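Local coordinates for DUF411 domain-containing protein (Pseudomonas aeruginosa, PDB 6WIS), which binds copper through a cysteine-bridged cluster of four copper ions and probably serves in bacterial copper resistance, at residues I5-W19 / C54-V68. Residues are numbered along the deposited sequence; the frame is centred on the assembly and turned at random.
With CU (copper (II) ion), chain C; CU (copper (II) ion), chain E; CU (copper (II) ion), chain D; ZN (zinc ion), chain K.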
loop_
_atom_site.group_PDB
_atom_site.type_symbol
_atom_site.label_atom_id
_atom_site.label_comp_id
_atom_site.label_asym_id
_atom_site.label_seq_id
_atom_site.Cartn_x
_atom_site.Cartn_y
_atom_site.Cartn_z
ATOM N N ILE A 5 4.361 -10.605 1.048
ATOM C CA ILE A 5 4.434 -9.294 0.400
ATOM C C ILE A 5 5.858 -8.752 0.528
ATOM O O ILE A 5 6.493 -8.880 1.579
ATOM C CB ILE A 5 3.374 -8.315 0.972
ATOM C CG1 ILE A 5 3.363 -6.981 0.190
ATOM C CG2 ILE A 5 3.538 -8.107 2.484
ATOM C CD1 ILE A 5 2.169 -6.088 0.526
ATOM N N ASP A 6 6.384 -8.181 -0.553
ATOM C CA ASP A 6 7.703 -7.550 -0.522
ATOM C C ASP A 6 7.555 -6.030 -0.537
ATOM O O ASP A 6 6.862 -5.479 -1.394
ATOM C CB ASP A 6 8.576 -7.998 -1.696
ATOM C CG ASP A 6 10.044 -7.577 -1.523
ATOM O OD1 ASP A 6 10.624 -7.821 -0.423
ATOM O OD2 ASP A 6 10.618 -7.011 -2.480
ATOM N N VAL A 7 8.203 -5.356 0.407
ATOM C CA VAL A 7 7.996 -3.926 0.633
ATOM C C VAL A 7 9.290 -3.164 0.349
ATOM O O VAL A 7 10.348 -3.473 0.922
ATOM C CB VAL A 7 7.499 -3.653 2.057
ATOM C CG1 VAL A 7 7.289 -2.143 2.268
ATOM C CG2 VAL A 7 6.183 -4.429 2.295
ATOM N N HIS A 8 9.196 -2.167 -0.529
ATOM C CA HIS A 8 10.252 -1.181 -0.755
ATOM C C HIS A 8 9.832 0.085 -0.024
ATOM O O HIS A 8 8.770 0.643 -0.326
ATOM C CB HIS A 8 10.446 -0.881 -2.249
ATOM C CG HIS A 8 10.337 -2.079 -3.136
ATOM N ND1 HIS A 8 11.426 -2.634 -3.776
ATOM C CD2 HIS A 8 9.265 -2.826 -3.501
ATOM C CE1 HIS A 8 11.034 -3.674 -4.489
ATOM N NE2 HIS A 8 9.728 -3.816 -4.338
ATOM N N ARG A 9 10.635 0.532 0.945
ATOM C CA ARG A 9 10.192 1.624 1.806
ATOM C C ARG A 9 11.214 2.755 1.873
ATOM O O ARG A 9 12.422 2.543 1.745
ATOM C CB ARG A 9 9.872 1.120 3.222
ATOM C CG ARG A 9 11.034 0.432 3.936
ATOM C CD ARG A 9 10.675 0.104 5.383
ATOM N NE ARG A 9 11.626 -0.806 6.005
ATOM C CZ ARG A 9 12.620 -0.443 6.820
ATOM N NH1 ARG A 9 12.820 0.834 7.122
ATOM N NH2 ARG A 9 13.412 -1.371 7.346
ATOM N N ASP A 10 10.691 3.963 2.087
ATOM C CA ASP A 10 11.507 5.161 2.263
ATOM C C ASP A 10 12.487 4.997 3.416
ATOM O O ASP A 10 12.179 4.368 4.437
ATOM C CB ASP A 10 10.610 6.358 2.529
ATOM C CG ASP A 10 10.087 6.983 1.259
ATOM O OD1 ASP A 10 10.457 6.500 0.165
ATOM O OD2 ASP A 10 9.318 7.960 1.352
ATOM N N ALA A 11 13.682 5.547 3.246
ATOM C CA ALA A 11 14.630 5.551 4.356
ATOM C C ALA A 11 14.090 6.400 5.503
ATOM O O ALA A 11 13.427 7.418 5.279
ATOM C CB ALA A 11 15.998 6.089 3.907
ATOM N N ASN A 12 14.366 5.958 6.739
ATOM C CA ASN A 12 14.130 6.754 7.959
ATOM C C ASN A 12 12.654 7.097 8.145
ATOM O O ASN A 12 12.296 8.195 8.577
ATOM C CB ASN A 12 14.981 8.034 7.976
ATOM C CG ASN A 12 14.968 8.716 9.354
ATOM O OD1 ASN A 12 15.212 8.066 10.374
ATOM N ND2 ASN A 12 14.625 9.999 9.389
ATOM N N CYS A 13 11.780 6.156 7.801
ATOM C CA CYS A 13 10.337 6.369 7.838
ATOM C C CYS A 13 9.756 5.351 8.817
ATOM O O CYS A 13 9.776 4.144 8.552
ATOM C CB CYS A 13 9.733 6.230 6.438
ATOM S SG CYS A 13 8.043 6.834 6.259
ATOM N N GLY A 14 9.277 5.837 9.959
ATOM C CA GLY A 14 8.811 4.976 11.031
ATOM C C GLY A 14 7.472 4.341 10.739
ATOM O O GLY A 14 7.259 3.174 11.093
ATOM N N CYS A 15 6.581 5.082 10.058
ATOM C CA CYS A 15 5.242 4.570 9.759
ATOM C C CYS A 15 5.283 3.344 8.847
ATOM O O CYS A 15 4.464 2.430 9.003
ATOM C CB CYS A 15 4.388 5.675 9.131
ATOM S SG CYS A 15 5.315 6.524 7.827
ATOM N N CYS A 16 6.214 3.303 7.881
ATOM C CA CYS A 16 6.348 2.121 7.027
ATOM C C CYS A 16 6.603 0.865 7.853
ATOM O O CYS A 16 6.025 -0.192 7.584
ATOM C CB CYS A 16 7.488 2.285 6.010
ATOM S SG CYS A 16 7.553 3.840 5.062
ATOM N N LYS A 17 7.492 0.958 8.843
ATOM C CA LYS A 17 7.803 -0.180 9.701
ATOM C C LYS A 17 6.615 -0.578 10.560
ATOM O O LYS A 17 6.414 -1.770 10.825
ATOM C CB LYS A 17 9.014 0.154 10.591
ATOM C CG LYS A 17 10.348 0.287 9.826
ATOM C CD LYS A 17 11.478 0.834 10.723
ATOM N N ASP A 18 5.823 0.402 11.006
ATOM C CA ASP A 18 4.611 0.110 11.765
ATOM C C ASP A 18 3.575 -0.584 10.883
ATOM O O ASP A 18 2.938 -1.556 11.304
ATOM C CB ASP A 18 4.055 1.427 12.356
ATOM C CG ASP A 18 2.895 1.217 13.355
ATOM O OD1 ASP A 18 2.729 0.133 13.919
ATOM O OD2 ASP A 18 2.144 2.165 13.600
ATOM N N TRP A 19 3.395 -0.096 9.652
ATOM C CA TRP A 19 2.492 -0.772 8.717
ATOM C C TRP A 19 2.912 -2.227 8.483
ATOM O O TRP A 19 2.069 -3.135 8.469
ATOM C CB TRP A 19 2.463 0.007 7.409
ATOM C CG TRP A 19 1.596 -0.522 6.347
ATOM C CD1 TRP A 19 0.234 -0.457 6.294
ATOM C CD2 TRP A 19 2.023 -1.162 5.134
ATOM N NE1 TRP A 19 -0.220 -1.027 5.108
ATOM C CE2 TRP A 19 0.864 -1.446 4.377
ATOM C CE3 TRP A 19 3.278 -1.504 4.603
ATOM C CZ2 TRP A 19 0.923 -2.055 3.118
ATOM C CZ3 TRP A 19 3.336 -2.113 3.344
ATOM C CH2 TRP A 19 2.170 -2.392 2.623
ATOM N N CYS A 54 4.828 6.671 0.863
ATOM C CA CYS A 54 6.140 6.493 1.488
ATOM C C CYS A 54 6.725 5.090 1.300
ATOM O O CYS A 54 7.897 4.856 1.644
ATOM C CB CYS A 54 6.004 6.796 2.986
ATOM S SG CYS A 54 4.536 5.930 3.665
ATOM N N HIS A 55 5.937 4.136 0.814
ATOM C CA HIS A 55 6.460 2.793 0.577
ATOM C C HIS A 55 5.636 2.141 -0.529
ATOM O O HIS A 55 4.518 2.564 -0.813
ATOM C CB HIS A 55 6.412 1.937 1.855
ATOM C CG HIS A 55 5.018 1.653 2.341
ATOM N ND1 HIS A 55 4.481 2.242 3.467
ATOM C CD2 HIS A 55 4.043 0.852 1.839
ATOM C CE1 HIS A 55 3.241 1.815 3.646
ATOM N NE2 HIS A 55 2.941 0.986 2.659
ATOM N N THR A 56 6.186 1.089 -1.133
ATOM C CA THR A 56 5.509 0.361 -2.206
ATOM C C THR A 56 5.663 -1.129 -1.929
ATOM O O THR A 56 6.790 -1.621 -1.849
ATOM C CB THR A 56 6.089 0.696 -3.584
ATOM O OG1 THR A 56 6.067 2.121 -3.795
ATOM C CG2 THR A 56 5.257 0.013 -4.676
ATOM N N GLY A 57 4.536 -1.835 -1.737
ATOM C CA GLY A 57 4.549 -3.280 -1.586
ATOM C C GLY A 57 4.214 -3.974 -2.901
ATOM O O GLY A 57 3.619 -3.366 -3.790
ATOM N N VAL A 58 4.624 -5.240 -3.032
ATOM C CA VAL A 58 4.304 -6.044 -4.217
ATOM C C VAL A 58 3.793 -7.390 -3.742
ATOM O O VAL A 58 4.480 -8.091 -2.985
ATOM C CB VAL A 58 5.506 -6.243 -5.164
ATOM C CG1 VAL A 58 5.029 -6.929 -6.468
ATOM C CG2 VAL A 58 6.162 -4.896 -5.504
ATOM N N ILE A 59 2.592 -7.761 -4.176
ATOM C CA ILE A 59 2.036 -9.049 -3.773
ATOM C C ILE A 59 1.422 -9.681 -5.010
ATOM O O ILE A 59 0.586 -9.058 -5.672
ATOM C CB ILE A 59 1.001 -8.946 -2.629
ATOM C CG1 ILE A 59 0.407 -10.335 -2.321
ATOM C CG2 ILE A 59 -0.123 -7.917 -2.938
ATOM C CD1 ILE A 59 -0.129 -10.470 -0.877
ATOM N N ASP A 60 1.882 -10.886 -5.349
ATOM C CA ASP A 60 1.332 -11.665 -6.457
ATOM C C ASP A 60 1.202 -10.812 -7.714
ATOM O O ASP A 60 0.214 -10.886 -8.447
ATOM C CB ASP A 60 -0.006 -12.302 -6.057
ATOM C CG ASP A 60 0.148 -13.319 -4.909
ATOM O OD1 ASP A 60 1.035 -14.212 -4.974
ATOM O OD2 ASP A 60 -0.613 -13.215 -3.926
ATOM N N GLY A 61 2.200 -9.950 -7.934
ATOM C CA GLY A 61 2.283 -9.144 -9.120
ATOM C C GLY A 61 1.638 -7.774 -9.057
ATOM O O GLY A 61 1.861 -6.969 -9.970
ATOM N N LYS A 62 0.852 -7.471 -8.025
ATOM C CA LYS A 62 0.131 -6.204 -7.946
ATOM C C LYS A 62 0.794 -5.291 -6.918
ATOM O O LYS A 62 1.370 -5.769 -5.931
ATOM C CB LYS A 62 -1.327 -6.448 -7.571
ATOM C CG LYS A 62 -1.995 -7.540 -8.421
ATOM C CD LYS A 62 -3.480 -7.635 -8.116
ATOM C CE LYS A 62 -4.165 -8.635 -9.074
ATOM N NZ LYS A 62 -5.625 -8.528 -8.860
ATOM N N PHE A 63 0.726 -3.978 -7.150
ATOM C CA PHE A 63 1.372 -3.037 -6.233
ATOM C C PHE A 63 0.409 -2.587 -5.135
ATOM O O PHE A 63 -0.808 -2.533 -5.322
ATOM C CB PHE A 63 1.953 -1.811 -6.967
ATOM C CG PHE A 63 0.927 -0.884 -7.599
ATOM C CD1 PHE A 63 0.199 0.016 -6.829
ATOM C CD2 PHE A 63 0.764 -0.862 -8.981
ATOM C CE1 PHE A 63 -0.708 0.866 -7.414
ATOM C CE2 PHE A 63 -0.128 -0.005 -9.575
ATOM C CZ PHE A 63 -0.867 0.859 -8.799
ATOM N N VAL A 64 0.981 -2.257 -3.983
ATOM C CA VAL A 64 0.249 -1.818 -2.795
ATOM C C VAL A 64 0.967 -0.544 -2.374
ATOM O O VAL A 64 2.073 -0.606 -1.835
ATOM C CB VAL A 64 0.270 -2.860 -1.669
ATOM C CG1 VAL A 64 -0.446 -2.322 -0.414
ATOM C CG2 VAL A 64 -0.369 -4.226 -2.148
ATOM N N GLU A 65 0.392 0.608 -2.692
ATOM C CA GLU A 65 1.061 1.887 -2.501
ATOM C C GLU A 65 0.560 2.511 -1.208
ATOM O O GLU A 65 -0.631 2.806 -1.076
ATOM C CB GLU A 65 0.804 2.817 -3.690
ATOM C CG GLU A 65 1.547 4.149 -3.612
ATOM C CD GLU A 65 3.060 3.993 -3.768
ATOM O OE1 GLU A 65 3.478 2.886 -4.164
ATOM O OE2 GLU A 65 3.829 4.966 -3.500
ATOM N N GLY A 66 1.452 2.691 -0.253
ATOM C CA GLY A 66 1.042 3.365 0.963
ATOM C C GLY A 66 0.328 2.487 1.987
ATOM O O GLY A 66 0.387 1.245 1.988
ATOM N N HIS A 67 -0.345 3.174 2.904
ATOM C CA HIS A 67 -0.888 2.551 4.112
ATOM C C HIS A 67 -2.253 1.900 3.852
ATOM O O HIS A 67 -3.268 2.243 4.456
ATOM C CB HIS A 67 -0.934 3.601 5.217
ATOM C CG HIS A 67 0.429 3.991 5.709
ATOM N ND1 HIS A 67 1.034 3.375 6.784
ATOM C CD2 HIS A 67 1.329 4.882 5.235
ATOM C CE1 HIS A 67 2.244 3.877 6.958
ATOM N NE2 HIS A 67 2.453 4.792 6.029
ATOM N N VAL A 68 -2.252 0.928 2.937
ATOM C CA VAL A 68 -3.470 0.159 2.614
ATOM C C VAL A 68 -3.765 -0.822 3.744
ATOM O O VAL A 68 -2.867 -1.586 4.143
ATOM C CB VAL A 68 -3.297 -0.595 1.295
ATOM C CG1 VAL A 68 -4.600 -1.349 0.957
ATOM C CG2 VAL A 68 -2.885 0.354 0.120
HETATM CU CU CU C . 5.563 3.994 4.207
HETATM CU CU CU E . 6.797 5.028 6.803
HETATM CU CU CU D . 4.271 5.853 5.941
HETATM ZN ZN ZN K . 13.389 -1.942 -3.589
#
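Cys15, Cys16 and Cys54 bring their sulfurs together across residues 5-19 and 54-68 in a tetranuclear copper cluster at the starts of helix 14-24 and strand 55-59, in a β-α-β-α-β-β-α layout whose strand order is consistent with a thioredoxin-like fold. Each thiolate bridges: Cys16 SG and Cys54 SG share one copper, 2.2 Å from His55 ND1; Cys15 SG and Cys54 SG a second, 2.1 Å from His67 NE2; and Cys15 SG and Cys16 SG a third, with Cys13 SG. Met90 and Met97 join Cys15 at the fourth copper. Cys54 SG sits between its backbone N and carbonyl carbon (chi1 47°), a rotation that brings it within 2.3 Å of two coppers.

Trp19 backs both histidine ligands. Its six-membered ring makes an offset stack with the His55 ring, centroids 3.9 Å apart and planes at 25°, with His55 NE2 over the indole face near the rim. His55 ND1 is held by the copper, NE2 weakly by a hydrogen bond to Gly66 O. His67 turns its ring obliquely to the indole and brings its CA toward the five-membered ring, an off-centre CH-pi contact; its ND1 is hydrogen-bonded to Pro95.

Strands 5-9 and 55-59 run antiparallel, with bonds pairing Asp6 with Val58 and His8 with Thr56, and Asp10 N reaches Cys54 O at 3.0 Å. On the face bearing Thr56, His8 ND1 binds a zinc completed by His33 and Glu35. At the indole edge, Trp19 NE1 donates nearly straight (169°) to Val68 O at 2.9 Å, in the indole plane but above the carbonyl plane.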